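Local coordinates for catalase-3 (Neurospora crassa, PDB 4AJ9), which breaks down hydrogen peroxide to water and oxygen with a heme cofactor, probably protecting the cell from its toxic effects, at residues F143-A148 with Q183-H188; G287-D292 with E433-F438; L291-F296 with D342-G347. All blocks are in the same frame, centred on the assembly; numbering follows the deposited sequence.

Contact 1: residues F143-A148 with Q183-H188. With HEM (protoporphyrin IX containing Fe), chain Y.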
loop_
_atom_site.group_PDB
_atom_site.type_symbol
_atom_site.label_atom_id
_atom_site.label_comp_id
_atom_site.label_asym_id
_atom_site.label_seq_id
_atom_site.Cartn_x
_atom_site.Cartn_y
_atom_site.Cartn_z
ATOM N N PHE C 143 -29.395 -12.948 -9.596
ATOM C CA PHE C 143 -27.971 -13.081 -9.837
ATOM C C PHE C 143 -27.581 -14.491 -10.294
ATOM O O PHE C 143 -28.367 -15.419 -10.158
ATOM C CB PHE C 143 -27.167 -12.652 -8.620
ATOM C CG PHE C 143 -25.768 -12.227 -8.963
ATOM C CD1 PHE C 143 -25.543 -11.023 -9.611
ATOM C CD2 PHE C 143 -24.696 -13.045 -8.686
ATOM C CE1 PHE C 143 -24.260 -10.630 -9.945
ATOM C CE2 PHE C 143 -23.412 -12.666 -9.024
ATOM C CZ PHE C 143 -23.190 -11.458 -9.660
ATOM N N PHE C 144 -26.364 -14.639 -10.821
ATOM C CA PHE C 144 -25.926 -15.885 -11.467
ATOM C C PHE C 144 -25.776 -17.083 -10.543
ATOM O O PHE C 144 -25.941 -18.231 -10.971
ATOM C CB PHE C 144 -24.560 -15.707 -12.144
ATOM C CG PHE C 144 -24.559 -14.750 -13.302
ATOM C CD1 PHE C 144 -24.976 -15.158 -14.567
ATOM C CD2 PHE C 144 -24.098 -13.459 -13.141
ATOM C CE1 PHE C 144 -24.942 -14.276 -15.645
ATOM C CE2 PHE C 144 -24.063 -12.570 -14.214
ATOM C CZ PHE C 144 -24.481 -12.979 -15.462
ATOM N N ILE C 145 -25.413 -16.832 -9.295
ATOM C CA ILE C 145 -24.982 -17.917 -8.425
ATOM C C ILE C 145 -25.662 -17.798 -7.083
ATOM O O ILE C 145 -26.161 -16.736 -6.739
ATOM C CB ILE C 145 -23.460 -17.913 -8.224
ATOM C CG1 ILE C 145 -23.012 -16.529 -7.741
ATOM C CG2 ILE C 145 -22.745 -18.291 -9.539
ATOM C CD1 ILE C 145 -21.590 -16.451 -7.296
ATOM N N GLN C 146 -25.675 -18.897 -6.337
ATOM C CA GLN C 146 -26.489 -19.004 -5.124
ATOM C C GLN C 146 -25.655 -18.957 -3.848
ATOM O O GLN C 146 -26.189 -18.947 -2.753
ATOM C CB GLN C 146 -27.303 -20.303 -5.156
ATOM C CG GLN C 146 -28.186 -20.441 -6.386
ATOM C CD GLN C 146 -28.969 -21.736 -6.409
ATOM O OE1 GLN C 146 -28.392 -22.824 -6.342
ATOM N NE2 GLN C 146 -30.292 -21.628 -6.508
ATOM N N ASP C 147 -24.340 -18.931 -3.994
ATOM C CA ASP C 147 -23.471 -18.902 -2.829
ATOM C C ASP C 147 -22.268 -18.003 -3.142
ATOM O O ASP C 147 -21.613 -18.176 -4.161
ATOM C CB ASP C 147 -23.038 -20.329 -2.475
ATOM C CG ASP C 147 -22.306 -20.420 -1.138
ATOM O OD1 ASP C 147 -21.422 -19.568 -0.860
ATOM O OD2 ASP C 147 -22.617 -21.357 -0.361
ATOM N N ALA C 148 -21.998 -17.047 -2.256
ATOM C CA ALA C 148 -20.945 -16.061 -2.457
ATOM C C ALA C 148 -19.567 -16.663 -2.722
ATOM O O ALA C 148 -18.720 -16.030 -3.344
ATOM C CB ALA C 148 -20.875 -15.137 -1.253
ATOM N N GLN C 183 -22.684 -24.597 -14.540
ATOM C CA GLN C 183 -23.270 -24.077 -13.300
ATOM C C GLN C 183 -24.647 -23.491 -13.607
ATOM O O GLN C 183 -24.801 -22.270 -13.707
ATOM C CB GLN C 183 -22.357 -22.976 -12.731
ATOM C CG GLN C 183 -22.737 -22.466 -11.340
ATOM C CD GLN C 183 -22.501 -23.518 -10.286
ATOM O OE1 GLN C 183 -21.438 -23.560 -9.658
ATOM N NE2 GLN C 183 -23.480 -24.406 -10.109
ATOM N N PRO C 184 -25.666 -24.360 -13.760
ATOM C CA PRO C 184 -26.920 -23.933 -14.401
ATOM C C PRO C 184 -27.713 -22.862 -13.656
ATOM O O PRO C 184 -28.606 -22.279 -14.258
ATOM C CB PRO C 184 -27.729 -25.236 -14.504
ATOM C CG PRO C 184 -26.699 -26.319 -14.504
ATOM C CD PRO C 184 -25.603 -25.823 -13.587
ATOM N N SER C 185 -27.400 -22.593 -12.390
ATOM C CA SER C 185 -28.112 -21.534 -11.690
ATOM C C SER C 185 -27.938 -20.234 -12.480
ATOM O O SER C 185 -28.793 -19.356 -12.439
ATOM C CB SER C 185 -27.581 -21.368 -10.264
ATOM O OG SER C 185 -26.217 -20.990 -10.284
ATOM N N ALA C 186 -26.831 -20.141 -13.219
ATOM C CA ALA C 186 -26.470 -18.921 -13.947
ATOM C C ALA C 186 -27.417 -18.631 -15.106
ATOM O O ALA C 186 -27.421 -17.527 -15.650
ATOM C CB ALA C 186 -25.017 -19.015 -14.463
ATOM N N LEU C 187 -28.238 -19.606 -15.479
ATOM C CA LEU C 187 -29.032 -19.453 -16.700
ATOM C C LEU C 187 -30.059 -18.330 -16.606
ATOM O O LEU C 187 -30.430 -17.717 -17.621
ATOM C CB LEU C 187 -29.706 -20.771 -17.087
ATOM C CG LEU C 187 -28.710 -21.853 -17.503
ATOM C CD1 LEU C 187 -29.389 -23.211 -17.533
ATOM C CD2 LEU C 187 -28.060 -21.526 -18.855
ATOM N N HIS C 188 -30.520 -18.038 -15.399
ATOM C CA HIS C 188 -31.583 -17.047 -15.274
ATOM C C HIS C 188 -31.028 -15.663 -15.560
ATOM O O HIS C 188 -31.506 -14.964 -16.459
ATOM C CB HIS C 188 -32.286 -17.116 -13.908
ATOM C CG HIS C 188 -33.576 -16.348 -13.853
ATOM N ND1 HIS C 188 -34.325 -16.226 -12.699
ATOM C CD2 HIS C 188 -34.246 -15.658 -14.809
ATOM C CE1 HIS C 188 -35.395 -15.490 -12.947
ATOM N NE2 HIS C 188 -35.369 -15.129 -14.219
HETATM C CHA HEM Y . -19.064 -4.160 -6.768
HETATM C CHB HEM Y . -23.748 -5.390 -7.255
HETATM C CHC HEM Y . -22.649 -9.924 -5.951
HETATM C CHD HEM Y . -18.219 -8.473 -4.637
HETATM C C1A HEM Y . -20.415 -4.094 -7.061
HETATM C C2A HEM Y . -21.140 -2.936 -7.573
HETATM C C3A HEM Y . -22.429 -3.288 -7.720
HETATM C C4A HEM Y . -22.570 -4.664 -7.288
HETATM C CMA HEM Y . -23.592 -2.404 -8.232
HETATM C CAA HEM Y . -20.501 -1.568 -7.932
HETATM C CBA HEM Y . -20.702 -0.538 -6.824
HETATM C CGA HEM Y . -20.148 0.781 -7.297
HETATM O O1A HEM Y . -19.087 1.212 -6.784
HETATM O O2A HEM Y . -20.767 1.403 -8.202
HETATM C C1B HEM Y . -23.871 -6.716 -6.887
HETATM C C2B HEM Y . -25.117 -7.450 -6.751
HETATM C C3B HEM Y . -24.817 -8.714 -6.412
HETATM C C4B HEM Y . -23.375 -8.804 -6.296
HETATM C CMB HEM Y . -26.502 -6.811 -7.003
HETATM C CAB HEM Y . -25.769 -9.896 -6.110
HETATM C CBB HEM Y . -27.016 -9.674 -5.678
HETATM C C1C HEM Y . -21.388 -9.894 -5.408
HETATM C C2C HEM Y . -20.764 -10.955 -4.630
HETATM C C3C HEM Y . -19.538 -10.541 -4.298
HETATM C C4C HEM Y . -19.362 -9.204 -4.805
HETATM C CMC HEM Y . -21.399 -12.321 -4.311
HETATM C CAC HEM Y . -18.484 -11.257 -3.444
HETATM C CBC HEM Y . -18.881 -12.055 -2.451
HETATM C C1D HEM Y . -18.021 -7.202 -5.091
HETATM C C2D HEM Y . -16.800 -6.462 -4.904
HETATM C C3D HEM Y . -17.063 -5.118 -5.571
HETATM C C4D HEM Y . -18.414 -5.179 -6.082
HETATM C CMD HEM Y . -15.526 -6.952 -4.185
HETATM C CAD HEM Y . -16.091 -3.931 -5.658
HETATM C CBD HEM Y . -16.449 -2.982 -4.519
HETATM C CGD HEM Y . -15.454 -1.854 -4.474
HETATM O O1D HEM Y . -15.794 -0.790 -3.903
HETATM O O2D HEM Y . -14.339 -2.011 -5.036
HETATM N NA HEM Y . -21.324 -5.120 -6.898
HETATM N NB HEM Y . -22.840 -7.572 -6.597
HETATM N NC HEM Y . -20.501 -8.842 -5.488
HETATM N ND HEM Y . -18.945 -6.425 -5.776
HETATM FE FE HEM Y . -20.956 -6.943 -6.111
HETATM O O HOH W 1 -29.309 -16.792 -12.503
HETATM O O HOH W 2 -24.788 -21.231 -8.094
#

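Contact 2: residues G287-D292 with E433-F438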
loop_
_atom_site.group_PDB
_atom_site.type_symbol
_atom_site.label_atom_id
_atom_site.label_comp_id
_atom_site.label_asym_id
_atom_site.label_seq_id
_atom_site.Cartn_x
_atom_site.Cartn_y
_atom_site.Cartn_z
ATOM N N GLY C 287 -43.315 -20.999 -4.575
ATOM C CA GLY C 287 -42.783 -21.883 -5.598
ATOM C C GLY C 287 -41.263 -21.909 -5.635
ATOM O O GLY C 287 -40.656 -22.515 -6.522
ATOM N N PHE C 288 -40.651 -21.240 -4.668
ATOM C CA PHE C 288 -39.194 -21.180 -4.547
ATOM C C PHE C 288 -38.849 -20.632 -3.162
ATOM O O PHE C 288 -39.733 -20.264 -2.406
ATOM C CB PHE C 288 -38.588 -20.277 -5.625
ATOM C CG PHE C 288 -38.946 -18.817 -5.478
ATOM C CD1 PHE C 288 -40.122 -18.315 -6.020
ATOM C CD2 PHE C 288 -38.097 -17.945 -4.810
ATOM C CE1 PHE C 288 -40.457 -16.977 -5.894
ATOM C CE2 PHE C 288 -38.423 -16.602 -4.677
ATOM C CZ PHE C 288 -39.604 -16.114 -5.218
ATOM N N ASP C 289 -37.562 -20.567 -2.850
ATOM C CA ASP C 289 -37.106 -20.116 -1.541
ATOM C C ASP C 289 -36.642 -18.667 -1.648
ATOM O O ASP C 289 -35.761 -18.349 -2.451
ATOM C CB ASP C 289 -35.956 -21.018 -1.077
ATOM C CG ASP C 289 -35.598 -20.820 0.387
ATOM O OD1 ASP C 289 -35.726 -19.689 0.895
ATOM O OD2 ASP C 289 -35.179 -21.813 1.022
ATOM N N LEU C 290 -37.230 -17.782 -0.845
ATOM C CA LEU C 290 -36.906 -16.356 -0.944
ATOM C C LEU C 290 -35.480 -16.012 -0.491
ATOM O O LEU C 290 -35.042 -14.867 -0.605
ATOM C CB LEU C 290 -37.959 -15.494 -0.234
ATOM C CG LEU C 290 -39.094 -15.064 -1.168
ATOM C CD1 LEU C 290 -40.363 -14.657 -0.398
ATOM C CD2 LEU C 290 -38.609 -13.935 -2.066
ATOM N N LEU C 291 -34.751 -17.011 -0.008
ATOM C CA LEU C 291 -33.342 -16.829 0.321
ATOM C C LEU C 291 -32.470 -17.071 -0.920
ATOM O O LEU C 291 -31.260 -16.882 -0.879
ATOM C CB LEU C 291 -32.917 -17.775 1.447
ATOM C CG LEU C 291 -33.590 -17.641 2.818
ATOM C CD1 LEU C 291 -33.023 -18.697 3.773
ATOM C CD2 LEU C 291 -33.421 -16.244 3.404
ATOM N N ASP C 292 -33.108 -17.469 -2.019
ATOM C CA ASP C 292 -32.436 -17.837 -3.259
ATOM C C ASP C 292 -32.381 -16.639 -4.214
ATOM O O ASP C 292 -33.397 -16.250 -4.790
ATOM C CB ASP C 292 -33.189 -19.003 -3.926
ATOM C CG ASP C 292 -32.515 -19.507 -5.194
ATOM O OD1 ASP C 292 -31.622 -18.817 -5.745
ATOM O OD2 ASP C 292 -32.902 -20.605 -5.661
ATOM N N GLU C 433 -23.247 -27.010 2.504
ATOM C CA GLU C 433 -24.227 -27.448 1.535
ATOM C C GLU C 433 -25.132 -26.279 1.179
ATOM O O GLU C 433 -24.999 -25.194 1.734
ATOM C CB GLU C 433 -25.047 -28.601 2.117
ATOM C CG GLU C 433 -24.202 -29.816 2.424
ATOM C CD GLU C 433 -24.987 -30.945 3.064
ATOM O OE1 GLU C 433 -26.153 -30.722 3.454
ATOM O OE2 GLU C 433 -24.429 -32.057 3.174
ATOM N N LEU C 434 -26.039 -26.508 0.237
ATOM C CA LEU C 434 -27.103 -25.559 -0.067
ATOM C C LEU C 434 -28.431 -26.275 0.102
ATOM O O LEU C 434 -28.550 -27.456 -0.238
ATOM C CB LEU C 434 -26.979 -25.056 -1.513
ATOM C CG LEU C 434 -25.996 -23.921 -1.801
ATOM C CD1 LEU C 434 -25.943 -23.619 -3.304
ATOM C CD2 LEU C 434 -26.359 -22.659 -0.999
ATOM N N SER C 435 -29.421 -25.564 0.626
ATOM C CA SER C 435 -30.764 -26.100 0.781
ATOM C C SER C 435 -31.281 -26.695 -0.525
ATOM O O SER C 435 -31.141 -26.086 -1.584
ATOM C CB SER C 435 -31.708 -24.982 1.216
ATOM O OG SER C 435 -33.010 -25.481 1.436
ATOM N N ALA C 436 -31.894 -27.871 -0.445
ATOM C CA ALA C 436 -32.493 -28.496 -1.616
ATOM C C ALA C 436 -33.565 -27.587 -2.229
ATOM O O ALA C 436 -33.923 -27.748 -3.394
ATOM C CB ALA C 436 -33.072 -29.864 -1.270
ATOM N N THR C 437 -34.058 -26.625 -1.448
ATOM C CA THR C 437 -35.063 -25.675 -1.936
ATOM C C THR C 437 -34.508 -24.780 -3.046
ATOM O O THR C 437 -35.262 -24.074 -3.717
ATOM C CB THR C 437 -35.624 -24.769 -0.801
ATOM O OG1 THR C 437 -34.555 -24.035 -0.179
ATOM C CG2 THR C 437 -36.343 -25.597 0.254
ATOM N N PHE C 438 -33.187 -24.815 -3.226
ATOM C CA PHE C 438 -32.493 -23.977 -4.199
ATOM C C PHE C 438 -32.343 -24.701 -5.543
ATOM O O PHE C 438 -31.833 -24.127 -6.503
ATOM C CB PHE C 438 -31.089 -23.602 -3.666
ATOM C CG PHE C 438 -31.068 -22.426 -2.700
ATOM C CD1 PHE C 438 -32.053 -22.266 -1.731
ATOM C CD2 PHE C 438 -30.041 -21.487 -2.760
ATOM C CE1 PHE C 438 -32.020 -21.188 -0.848
ATOM C CE2 PHE C 438 -30.001 -20.407 -1.882
ATOM C CZ PHE C 438 -30.988 -20.252 -0.924
HETATM O O HOH W 3 -35.346 -21.478 -4.529
#

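Contact 3: residues L291-F296 with D342-G347. With HEM (protoporphyrin IX containing Fe), chain Y.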
loop_
_atom_site.group_PDB
_atom_site.type_symbol
_atom_site.label_atom_id
_atom_site.label_comp_id
_atom_site.label_asym_id
_atom_site.label_seq_id
_atom_site.Cartn_x
_atom_site.Cartn_y
_atom_site.Cartn_z
ATOM N N LEU C 291 -34.751 -17.011 -0.008
ATOM C CA LEU C 291 -33.342 -16.829 0.321
ATOM C C LEU C 291 -32.470 -17.071 -0.920
ATOM O O LEU C 291 -31.260 -16.882 -0.879
ATOM C CB LEU C 291 -32.917 -17.775 1.447
ATOM C CG LEU C 291 -33.590 -17.641 2.818
ATOM C CD1 LEU C 291 -33.023 -18.697 3.773
ATOM C CD2 LEU C 291 -33.421 -16.244 3.404
ATOM N N ASP C 292 -33.108 -17.469 -2.019
ATOM C CA ASP C 292 -32.436 -17.837 -3.259
ATOM C C ASP C 292 -32.381 -16.639 -4.214
ATOM O O ASP C 292 -33.397 -16.250 -4.790
ATOM C CB ASP C 292 -33.189 -19.003 -3.926
ATOM C CG ASP C 292 -32.515 -19.507 -5.194
ATOM O OD1 ASP C 292 -31.622 -18.817 -5.745
ATOM O OD2 ASP C 292 -32.902 -20.605 -5.661
ATOM N N PRO C 293 -31.176 -16.081 -4.414
ATOM C CA PRO C 293 -30.989 -14.872 -5.224
ATOM C C PRO C 293 -31.093 -15.124 -6.729
ATOM O O PRO C 293 -30.966 -14.173 -7.519
ATOM C CB PRO C 293 -29.559 -14.444 -4.863
ATOM C CG PRO C 293 -28.859 -15.739 -4.594
ATOM C CD PRO C 293 -29.896 -16.632 -3.934
ATOM N N THR C 294 -31.300 -16.377 -7.128
ATOM C CA THR C 294 -31.482 -16.677 -8.543
ATOM C C THR C 294 -32.957 -16.626 -8.915
ATOM O O THR C 294 -33.319 -16.957 -10.036
ATOM C CB THR C 294 -30.905 -18.075 -8.934
ATOM O OG1 THR C 294 -31.662 -19.113 -8.296
ATOM C CG2 THR C 294 -29.420 -18.194 -8.512
ATOM N N LYS C 295 -33.800 -16.220 -7.967
ATOM C CA LYS C 295 -35.242 -16.176 -8.185
ATOM C C LYS C 295 -35.761 -14.774 -7.891
ATOM O O LYS C 295 -35.248 -14.101 -6.999
ATOM C CB LYS C 295 -35.960 -17.164 -7.264
ATOM C CG LYS C 295 -35.413 -18.592 -7.259
ATOM C CD LYS C 295 -35.936 -19.403 -8.428
ATOM C CE LYS C 295 -35.514 -20.870 -8.315
ATOM N NZ LYS C 295 -34.039 -21.027 -8.173
ATOM N N PHE C 296 -36.760 -14.331 -8.653
ATOM C CA PHE C 296 -37.518 -13.132 -8.294
ATOM C C PHE C 296 -38.955 -13.487 -7.905
ATOM O O PHE C 296 -39.428 -14.575 -8.201
ATOM C CB PHE C 296 -37.478 -12.046 -9.389
ATOM C CG PHE C 296 -38.187 -12.416 -10.670
ATOM C CD1 PHE C 296 -39.553 -12.206 -10.811
ATOM C CD2 PHE C 296 -37.483 -12.952 -11.738
ATOM C CE1 PHE C 296 -40.204 -12.541 -11.986
ATOM C CE2 PHE C 296 -38.120 -13.294 -12.913
ATOM C CZ PHE C 296 -39.486 -13.091 -13.044
ATOM N N ASP C 342 -29.521 -15.423 2.933
ATOM C CA ASP C 342 -29.218 -15.615 1.522
ATOM C C ASP C 342 -27.703 -15.793 1.436
ATOM O O ASP C 342 -26.958 -14.869 1.741
ATOM C CB ASP C 342 -29.701 -14.368 0.779
ATOM C CG ASP C 342 -29.249 -14.299 -0.666
ATOM O OD1 ASP C 342 -28.117 -14.729 -1.010
ATOM O OD2 ASP C 342 -30.047 -13.767 -1.465
ATOM N N PRO C 343 -27.240 -17.000 1.071
ATOM C CA PRO C 343 -25.798 -17.286 1.110
ATOM C C PRO C 343 -24.975 -16.408 0.168
ATOM O O PRO C 343 -23.759 -16.330 0.301
ATOM C CB PRO C 343 -25.716 -18.750 0.663
ATOM C CG PRO C 343 -27.076 -19.317 0.957
ATOM C CD PRO C 343 -28.026 -18.191 0.693
ATOM N N LEU C 344 -25.626 -15.749 -0.779
ATOM C CA LEU C 344 -24.890 -14.868 -1.667
ATOM C C LEU C 344 -24.690 -13.533 -0.967
ATOM O O LEU C 344 -23.592 -13.002 -0.921
ATOM C CB LEU C 344 -25.627 -14.699 -2.994
ATOM C CG LEU C 344 -24.901 -13.896 -4.072
ATOM C CD1 LEU C 344 -23.742 -14.695 -4.649
ATOM C CD2 LEU C 344 -25.910 -13.503 -5.158
ATOM N N LEU C 345 -25.768 -13.002 -0.401
ATOM C CA LEU C 345 -25.693 -11.768 0.360
ATOM C C LEU C 345 -24.697 -11.924 1.501
ATOM O O LEU C 345 -23.872 -11.043 1.758
ATOM C CB LEU C 345 -27.065 -11.429 0.930
ATOM C CG LEU C 345 -27.055 -10.408 2.060
ATOM C CD1 LEU C 345 -26.599 -9.066 1.529
ATOM C CD2 LEU C 345 -28.459 -10.306 2.642
ATOM N N GLN C 346 -24.789 -13.058 2.186
ATOM C CA GLN C 346 -23.925 -13.355 3.329
ATOM C C GLN C 346 -22.434 -13.095 3.080
ATOM O O GLN C 346 -21.752 -12.447 3.892
ATOM C CB GLN C 346 -24.166 -14.799 3.795
ATOM C CG GLN C 346 -25.538 -14.992 4.419
ATOM C CD GLN C 346 -25.582 -14.528 5.876
ATOM O OE1 GLN C 346 -24.729 -14.901 6.681
ATOM N NE2 GLN C 346 -26.587 -13.723 6.218
ATOM N N GLY C 347 -21.923 -13.600 1.964
ATOM C CA GLY C 347 -20.522 -13.419 1.638
ATOM C C GLY C 347 -20.178 -12.027 1.123
ATOM O O GLY C 347 -19.040 -11.565 1.274
HETATM C CHA HEM Y . -19.064 -4.160 -6.768
HETATM C CHB HEM Y . -23.748 -5.390 -7.255
HETATM C CHC HEM Y . -22.649 -9.924 -5.951
HETATM C CHD HEM Y . -18.219 -8.473 -4.637
HETATM C C1A HEM Y . -20.415 -4.094 -7.061
HETATM C C2A HEM Y . -21.140 -2.936 -7.573
HETATM C C3A HEM Y . -22.429 -3.288 -7.720
HETATM C C4A HEM Y . -22.570 -4.664 -7.288
HETATM C CMA HEM Y . -23.592 -2.404 -8.232
HETATM C CAA HEM Y . -20.501 -1.568 -7.932
HETATM C CBA HEM Y . -20.702 -0.538 -6.824
HETATM C CGA HEM Y . -20.148 0.781 -7.297
HETATM O O1A HEM Y . -19.087 1.212 -6.784
HETATM O O2A HEM Y . -20.767 1.403 -8.202
HETATM C C1B HEM Y . -23.871 -6.716 -6.887
HETATM C C2B HEM Y . -25.117 -7.450 -6.751
HETATM C C3B HEM Y . -24.817 -8.714 -6.412
HETATM C C4B HEM Y . -23.375 -8.804 -6.296
HETATM C CMB HEM Y . -26.502 -6.811 -7.003
HETATM C CAB HEM Y . -25.769 -9.896 -6.110
HETATM C CBB HEM Y . -27.016 -9.674 -5.678
HETATM C C1C HEM Y . -21.388 -9.894 -5.408
HETATM C C2C HEM Y . -20.764 -10.955 -4.630
HETATM C C3C HEM Y . -19.538 -10.541 -4.298
HETATM C C4C HEM Y . -19.362 -9.204 -4.805
HETATM C CMC HEM Y . -21.399 -12.321 -4.311
HETATM C CAC HEM Y . -18.484 -11.257 -3.444
HETATM C CBC HEM Y . -18.881 -12.055 -2.451
HETATM C C1D HEM Y . -18.021 -7.202 -5.091
HETATM C C2D HEM Y . -16.800 -6.462 -4.904
HETATM C C3D HEM Y . -17.063 -5.118 -5.571
HETATM C C4D HEM Y . -18.414 -5.179 -6.082
HETATM C CMD HEM Y . -15.526 -6.952 -4.185
HETATM C CAD HEM Y . -16.091 -3.931 -5.658
HETATM C CBD HEM Y . -16.449 -2.982 -4.519
HETATM C CGD HEM Y . -15.454 -1.854 -4.474
HETATM O O1D HEM Y . -15.794 -0.790 -3.903
HETATM O O2D HEM Y . -14.339 -2.011 -5.036
HETATM N NA HEM Y . -21.324 -5.120 -6.898
HETATM N NB HEM Y . -22.840 -7.572 -6.597
HETATM N NC HEM Y . -20.501 -8.842 -5.488
HETATM N ND HEM Y . -18.945 -6.425 -5.776
HETATM FE FE HEM Y . -20.956 -6.943 -6.111
#

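Contact 1: residues F143-A148 with Q183-H188
The hydroxyl of S185 has two hydrogen-bond partners, a backbone carbonyl and a water, and through them it ties the segment leading into helix 187-193 to the loop that lines the heme pocket of the catalase fold. S185 OG donates to the carbonyl oxygen of F144 over 2.9 Å, approaching within the carbonyl plane at a C=O...donor angle of 146°. S185 OG also accepts from a water 2.6 Å away, and that water in turn accepts from Q146 N. A chi1 of 62° sets OG between the backbone N and the carbonyl carbon of S185, where it meets F144 O, while CB packs against Q146 CG. A second water donates to both F143 O and S185 O, so the two backbones are joined by water as well as by the hydroxyl.

Next to this polar seam lies the ring of F144, whose CD1 touches A186 CB at 3.9 Å and meets A186 O near the ring plane, at its edge. The same ring backs F143: F144 CD2 lies over the centre of one face of the F143 ring, and the opposite face carries the heme vinyl carbon CAB, offset toward the rim. Packing thus runs from A186 through the F144 and F143 rings to the heme vinyl. Outside the two segments, the Q146 amide reaches F438 O, and D147 forms a salt bridge with K33 of a second subunit. F143 CG comes to 3.7 Å from the vinyl carbon CAB, and A148 CB rests 3.9 Å from heme CBC.

Contact 2: residues G287-D292 with E433-F438
D289 and D292 both hold CG anti to the backbone N (chi1 -168° and -177°), which carries CG of D289 toward T437 and CG of D292 over the F438 ring. The two aspartates are the first and last residues of a type I beta turn. D289 OD1 accepts from L291 N, making an Asx turn, and its other oxygen is left to face the 433-438 loop: T437 OG1 donates to the anti lone pair of D289 OD2 over 2.6 Å. R37 of a second subunit forms a salt bridge with the same oxygen, which puts the contact at a subunit boundary.

D292 CB lies over the centre of the F438 ring, 3.8 Å from the centroid and almost on the normal, a CH-pi contact. Its carboxylate is stacked on the ring, the planes 11° apart, with OD1 held by T294 OG1. L291 CB touches F438 CZ at 3.9 Å. One water accepts from D289 N and donates to D292 OD2 and T437 O. An alanine in place of F438 would probably open a gap beneath D292 and leave L291 CB without its aromatic neighbour.

Residues 287-292 belong to the connection between strands 270-278 and 305-314. The loop 433-438 links strand 429-431 to helix 443-450, and the F438 ring also touches P343, at the start of helix 343-360.

Contact 3: residues L291-F296 with D342-G347
D342, P293 and L291 bury the most surface here, where the 291-296 loop meets the N-terminus of helix 343-360, the helix that also carries Y352, the probable axial ligand of the heme iron. D342 is the N-cap. Its OD1 accepts from L344 N at 2.7 Å, nearly along the C-O axis, and from L345 N at 3.0 Å, well above the carboxylate plane. The other oxygen, OD2, is bonded to H212 ND1.

P293 lies against this capping carboxylate, its CB 3.5 Å from D342 OD2, and its CG meets L344 CD2 at 3.7 Å. A chi1 of -175° sets L344 CG anti to the backbone N, 3.8 Å from heme CMC; L344 CD1 comes to 3.4 Å from the same methyl. L291 takes part chiefly through its carbonyl oxygen, 3.3 Å from D342 CG and also near D342 CA, a CA-H...O contact.

Within the loop, T294 N donates to D292 OD1, an Asx turn, and K295 NZ forms a salt bridge with D292 OD2. Between the segments themselves the contact is by packing, with the L291 carbonyl and the D342 carboxylate both acceptors, so the negative charge is probably stabilised by the helix N-terminus and H212 and not by the opposing loop.

Overall arrangement
All three contacts are largely buried, but their places differ. Contacts 1 and 3 both touch the heme and have their centres about 20 and 21 Å from the centre of the chain, whereas the centre of contact 2 is about 28 Å from it and the contact includes partly exposed residues. The chemistry differs too: contact 1 joins its segments by a hydroxyl and waters, contact 2 by a hydroxyl-to-carboxylate hydrogen bond and a CH-pi contact, contact 3 by apolar and carbonyl packing. Contacts 2 and 3 share L291 and D292, so one loop faces both 433-438 and helix 343-360. Contact 1 is laced to that loop where F143 N meets P293 O at 2.9 Å. All three border the second subunit.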